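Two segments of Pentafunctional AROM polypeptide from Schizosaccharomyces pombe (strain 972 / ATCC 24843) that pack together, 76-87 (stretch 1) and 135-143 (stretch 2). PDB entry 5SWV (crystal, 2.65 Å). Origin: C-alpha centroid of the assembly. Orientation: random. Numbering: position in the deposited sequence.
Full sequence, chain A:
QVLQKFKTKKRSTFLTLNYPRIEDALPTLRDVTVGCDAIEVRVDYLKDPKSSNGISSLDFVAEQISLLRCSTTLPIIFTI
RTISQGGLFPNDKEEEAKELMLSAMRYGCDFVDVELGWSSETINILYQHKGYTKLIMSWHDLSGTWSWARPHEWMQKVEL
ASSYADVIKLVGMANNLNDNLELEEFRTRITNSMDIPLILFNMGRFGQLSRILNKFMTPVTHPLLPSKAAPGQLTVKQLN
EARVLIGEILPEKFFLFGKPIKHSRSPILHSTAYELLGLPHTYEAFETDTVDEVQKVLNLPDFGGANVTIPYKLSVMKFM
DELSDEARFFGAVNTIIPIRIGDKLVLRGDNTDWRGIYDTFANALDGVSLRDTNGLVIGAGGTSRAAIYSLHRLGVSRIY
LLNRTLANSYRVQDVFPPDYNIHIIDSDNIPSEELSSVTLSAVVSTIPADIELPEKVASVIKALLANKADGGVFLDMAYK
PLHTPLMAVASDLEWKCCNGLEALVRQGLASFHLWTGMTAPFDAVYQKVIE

Stretch 1 (76-87) IIFTIRTISQGG
Stretch 2 135-143: LIMSWHDLS

Two strands of one chain run in the same general direction, 76-79 and 135-140, too far apart to pair directly: the CA atoms of Ile 77 and Ile 136 lie 8.9 Å apart. The backbones converge only later, where the CA atoms of Gln 85 and His 140 come within 5.4 Å. At the wide end side chains must fill the gap, and two isoleucines, both m,t, do so, with Ile 77 CG2 4.2 Å from Ile 136 CD1.

Gln 85 organises the narrow end and covers the most surface. Its CA-to-CB bond points sideways, but chi angles of -60°, -85° and -53° bring the amide to the other strand. There OE1 accepts two hydrogen bonds from one residue, from His 140 N at 2.7 Å and from His 140 ND1 at 3.2 Å. Glutamine suits the place because its carbonyl oxygen can serve backbone and ring together, while NE2 lies over one face of the Trp 139 ring, 3.3 Å from CZ3.

His 140 points toward stretch 1 with chi1 m and chi2 76°. This sets the ring edge to Gln 85 OE1 and leaves one face for Arg 81, whose CD lies over it. Arg 81, t,p,p with chi4 -118°, folds its long side chain so that His 140 CE1 sits over one guanidinium face, 3.4 Å from Arg 81 CZ; its NH1 and NH2 are hydrogen-bonded elsewhere in the structure.

Beyond the strand, Leu 142 (chi1 -98°, chi2 51°) lays its methyls against the 83-86 backbone, CD2 lying 3.6 Å from Ser 84 O and CD1 3.9 Å from Gln 85 O. That turn is held by Gly 86 N to Ile 83 O, 3.2 Å, and Gly 87 N to Thr 82 O, 2.7 Å. Gly 86, at phi/psi 99/0, adopts a backbone that calls for glycine.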

# COMPACT_ATOMS: atom_id res chain seq x y z
N ILE A 76 -4.47 -10.01 4.04
CA ILE A 76 -5.88 -10.35 4.11
C ILE A 76 -6.22 -10.97 5.44
O ILE A 76 -5.46 -11.77 6.00
CB ILE A 76 -6.27 -11.26 2.93
CG1 ILE A 76 -6.23 -10.44 1.64
CG2 ILE A 76 -7.66 -11.86 3.10
CD1 ILE A 76 -6.20 -11.26 0.38
N ILE A 77 -7.38 -10.56 5.96
CA ILE A 77 -7.94 -11.12 7.16
C ILE A 77 -9.16 -11.88 6.69
O ILE A 77 -9.98 -11.36 5.94
CB ILE A 77 -8.31 -10.00 8.14
CG1 ILE A 77 -7.06 -9.21 8.55
CG2 ILE A 77 -8.98 -10.57 9.37
CD1 ILE A 77 -7.36 -7.79 8.98
N PHE A 78 -9.26 -13.13 7.12
CA PHE A 78 -10.31 -14.05 6.71
C PHE A 78 -11.26 -14.20 7.89
O PHE A 78 -10.93 -14.85 8.89
CB PHE A 78 -9.67 -15.38 6.32
CG PHE A 78 -10.62 -16.41 5.78
CD1 PHE A 78 -11.29 -17.28 6.63
CD2 PHE A 78 -10.78 -16.57 4.41
CE1 PHE A 78 -12.15 -18.25 6.12
CE2 PHE A 78 -11.62 -17.54 3.89
CZ PHE A 78 -12.31 -18.39 4.74
N THR A 79 -12.44 -13.60 7.79
CA THR A 79 -13.33 -13.49 8.93
C THR A 79 -14.68 -14.09 8.65
O THR A 79 -15.42 -13.61 7.80
CB THR A 79 -13.49 -12.03 9.37
OG1 THR A 79 -12.22 -11.57 9.82
CG2 THR A 79 -14.44 -11.90 10.55
N ILE A 80 -14.97 -15.16 9.38
CA ILE A 80 -16.31 -15.72 9.47
C ILE A 80 -16.91 -15.26 10.78
O ILE A 80 -16.52 -15.74 11.84
CB ILE A 80 -16.31 -17.25 9.49
CG1 ILE A 80 -15.70 -17.82 8.22
CG2 ILE A 80 -17.73 -17.77 9.68
CD1 ILE A 80 -15.49 -19.32 8.31
N ARG A 81 -17.86 -14.33 10.66
CA ARG A 81 -18.56 -13.71 11.78
C ARG A 81 -19.96 -14.30 11.84
O ARG A 81 -20.69 -14.29 10.84
CB ARG A 81 -18.63 -12.21 11.55
CG ARG A 81 -19.30 -11.42 12.67
CD ARG A 81 -18.48 -11.36 13.94
NE ARG A 81 -17.15 -10.79 13.73
CZ ARG A 81 -15.98 -11.41 13.94
NH1 ARG A 81 -15.91 -12.65 14.40
NH2 ARG A 81 -14.85 -10.74 13.70
N THR A 82 -20.32 -14.82 13.01
CA THR A 82 -21.58 -15.55 13.22
C THR A 82 -22.70 -14.63 13.65
O THR A 82 -22.47 -13.46 14.00
CB THR A 82 -21.43 -16.62 14.31
OG1 THR A 82 -21.15 -16.01 15.57
CG2 THR A 82 -20.32 -17.58 13.99
N ILE A 83 -23.91 -15.17 13.69
CA ILE A 83 -25.10 -14.38 13.97
C ILE A 83 -25.11 -13.75 15.35
O ILE A 83 -25.47 -12.60 15.49
CB ILE A 83 -26.38 -15.20 13.67
CG1 ILE A 83 -26.49 -15.38 12.15
CG2 ILE A 83 -27.64 -14.51 14.20
CD1 ILE A 83 -27.28 -16.58 11.73
N SER A 84 -24.67 -14.47 16.37
CA SER A 84 -24.77 -13.94 17.71
C SER A 84 -23.61 -13.05 18.04
O SER A 84 -23.61 -12.40 19.08
CB SER A 84 -24.88 -15.06 18.74
OG SER A 84 -23.74 -15.88 18.67
N GLN A 85 -22.61 -13.02 17.15
CA GLN A 85 -21.55 -12.01 17.22
C GLN A 85 -21.75 -10.83 16.27
O GLN A 85 -20.85 -10.00 16.12
CB GLN A 85 -20.22 -12.69 16.94
CG GLN A 85 -19.90 -13.79 17.92
CD GLN A 85 -19.24 -13.27 19.17
OE1 GLN A 85 -18.24 -12.56 19.10
NE2 GLN A 85 -19.78 -13.63 20.32
N GLY A 86 -22.92 -10.73 15.64
CA GLY A 86 -23.26 -9.62 14.73
C GLY A 86 -23.11 -9.86 13.24
O GLY A 86 -23.36 -8.96 12.44
N GLY A 87 -22.69 -11.05 12.85
CA GLY A 87 -22.57 -11.42 11.44
C GLY A 87 -23.73 -12.27 10.98
O GLY A 87 -24.79 -12.25 11.58
N LEU A 135 -3.50 -15.83 14.21
CA LEU A 135 -4.86 -15.93 14.72
C LEU A 135 -5.30 -14.68 15.49
O LEU A 135 -4.56 -14.17 16.35
CB LEU A 135 -5.01 -17.15 15.59
CG LEU A 135 -4.72 -18.48 14.92
CD1 LEU A 135 -5.19 -19.58 15.84
CD2 LEU A 135 -5.38 -18.63 13.55
N ILE A 136 -6.48 -14.17 15.13
CA ILE A 136 -7.15 -13.10 15.85
C ILE A 136 -8.30 -13.76 16.60
O ILE A 136 -9.28 -14.21 16.01
CB ILE A 136 -7.70 -11.96 14.95
CG1 ILE A 136 -6.61 -11.42 14.01
CG2 ILE A 136 -8.23 -10.81 15.81
CD1 ILE A 136 -7.04 -10.26 13.13
N MET A 137 -8.16 -13.83 17.91
CA MET A 137 -9.19 -14.37 18.76
C MET A 137 -10.13 -13.23 19.13
O MET A 137 -9.69 -12.24 19.70
CB MET A 137 -8.57 -15.00 20.01
CG MET A 137 -7.62 -16.15 19.68
SD MET A 137 -8.54 -17.58 19.10
CE MET A 137 -7.53 -18.00 17.72
N SER A 138 -11.41 -13.41 18.82
CA SER A 138 -12.39 -12.34 18.88
C SER A 138 -13.59 -12.70 19.73
O SER A 138 -14.06 -13.83 19.69
CB SER A 138 -12.86 -12.01 17.47
OG SER A 138 -13.80 -12.97 17.02
N TRP A 139 -14.10 -11.73 20.48
CA TRP A 139 -15.43 -11.83 21.07
C TRP A 139 -16.14 -10.48 21.05
O TRP A 139 -15.53 -9.45 21.33
CB TRP A 139 -15.37 -12.37 22.50
CG TRP A 139 -16.73 -12.59 23.08
CD1 TRP A 139 -17.44 -11.72 23.85
CD2 TRP A 139 -17.56 -13.74 22.90
NE1 TRP A 139 -18.66 -12.26 24.18
CE2 TRP A 139 -18.76 -13.51 23.62
CE3 TRP A 139 -17.41 -14.96 22.21
CZ2 TRP A 139 -19.81 -14.44 23.67
CZ3 TRP A 139 -18.47 -15.90 22.28
CH2 TRP A 139 -19.65 -15.62 23.00
N HIS A 140 -17.43 -10.53 20.75
CA HIS A 140 -18.30 -9.37 20.63
C HIS A 140 -19.47 -9.49 21.64
O HIS A 140 -20.22 -10.47 21.61
CB HIS A 140 -18.83 -9.29 19.19
CG HIS A 140 -17.78 -9.05 18.15
ND1 HIS A 140 -16.92 -10.05 17.71
CD2 HIS A 140 -17.45 -7.94 17.45
CE1 HIS A 140 -16.11 -9.55 16.79
NE2 HIS A 140 -16.40 -8.27 16.61
N ASP A 141 -19.61 -8.52 22.54
CA ASP A 141 -20.74 -8.50 23.49
C ASP A 141 -21.88 -7.62 22.96
O ASP A 141 -21.98 -6.43 23.28
CB ASP A 141 -20.31 -8.05 24.89
CG ASP A 141 -21.48 -7.93 25.86
OD1 ASP A 141 -22.41 -8.77 25.78
OD2 ASP A 141 -21.46 -7.00 26.70
N LEU A 142 -22.74 -8.23 22.17
CA LEU A 142 -23.92 -7.55 21.66
C LEU A 142 -24.86 -7.02 22.75
O LEU A 142 -25.51 -6.01 22.55
CB LEU A 142 -24.68 -8.45 20.67
CG LEU A 142 -24.38 -8.18 19.19
CD1 LEU A 142 -22.88 -8.15 18.90
CD2 LEU A 142 -25.09 -9.20 18.31
N SER A 143 -24.89 -7.69 23.91
CA SER A 143 -25.75 -7.32 25.04
C SER A 143 -25.41 -5.96 25.67
O SER A 143 -26.27 -5.33 26.30
CB SER A 143 -25.70 -8.40 26.13
OG SER A 143 -24.57 -8.24 26.97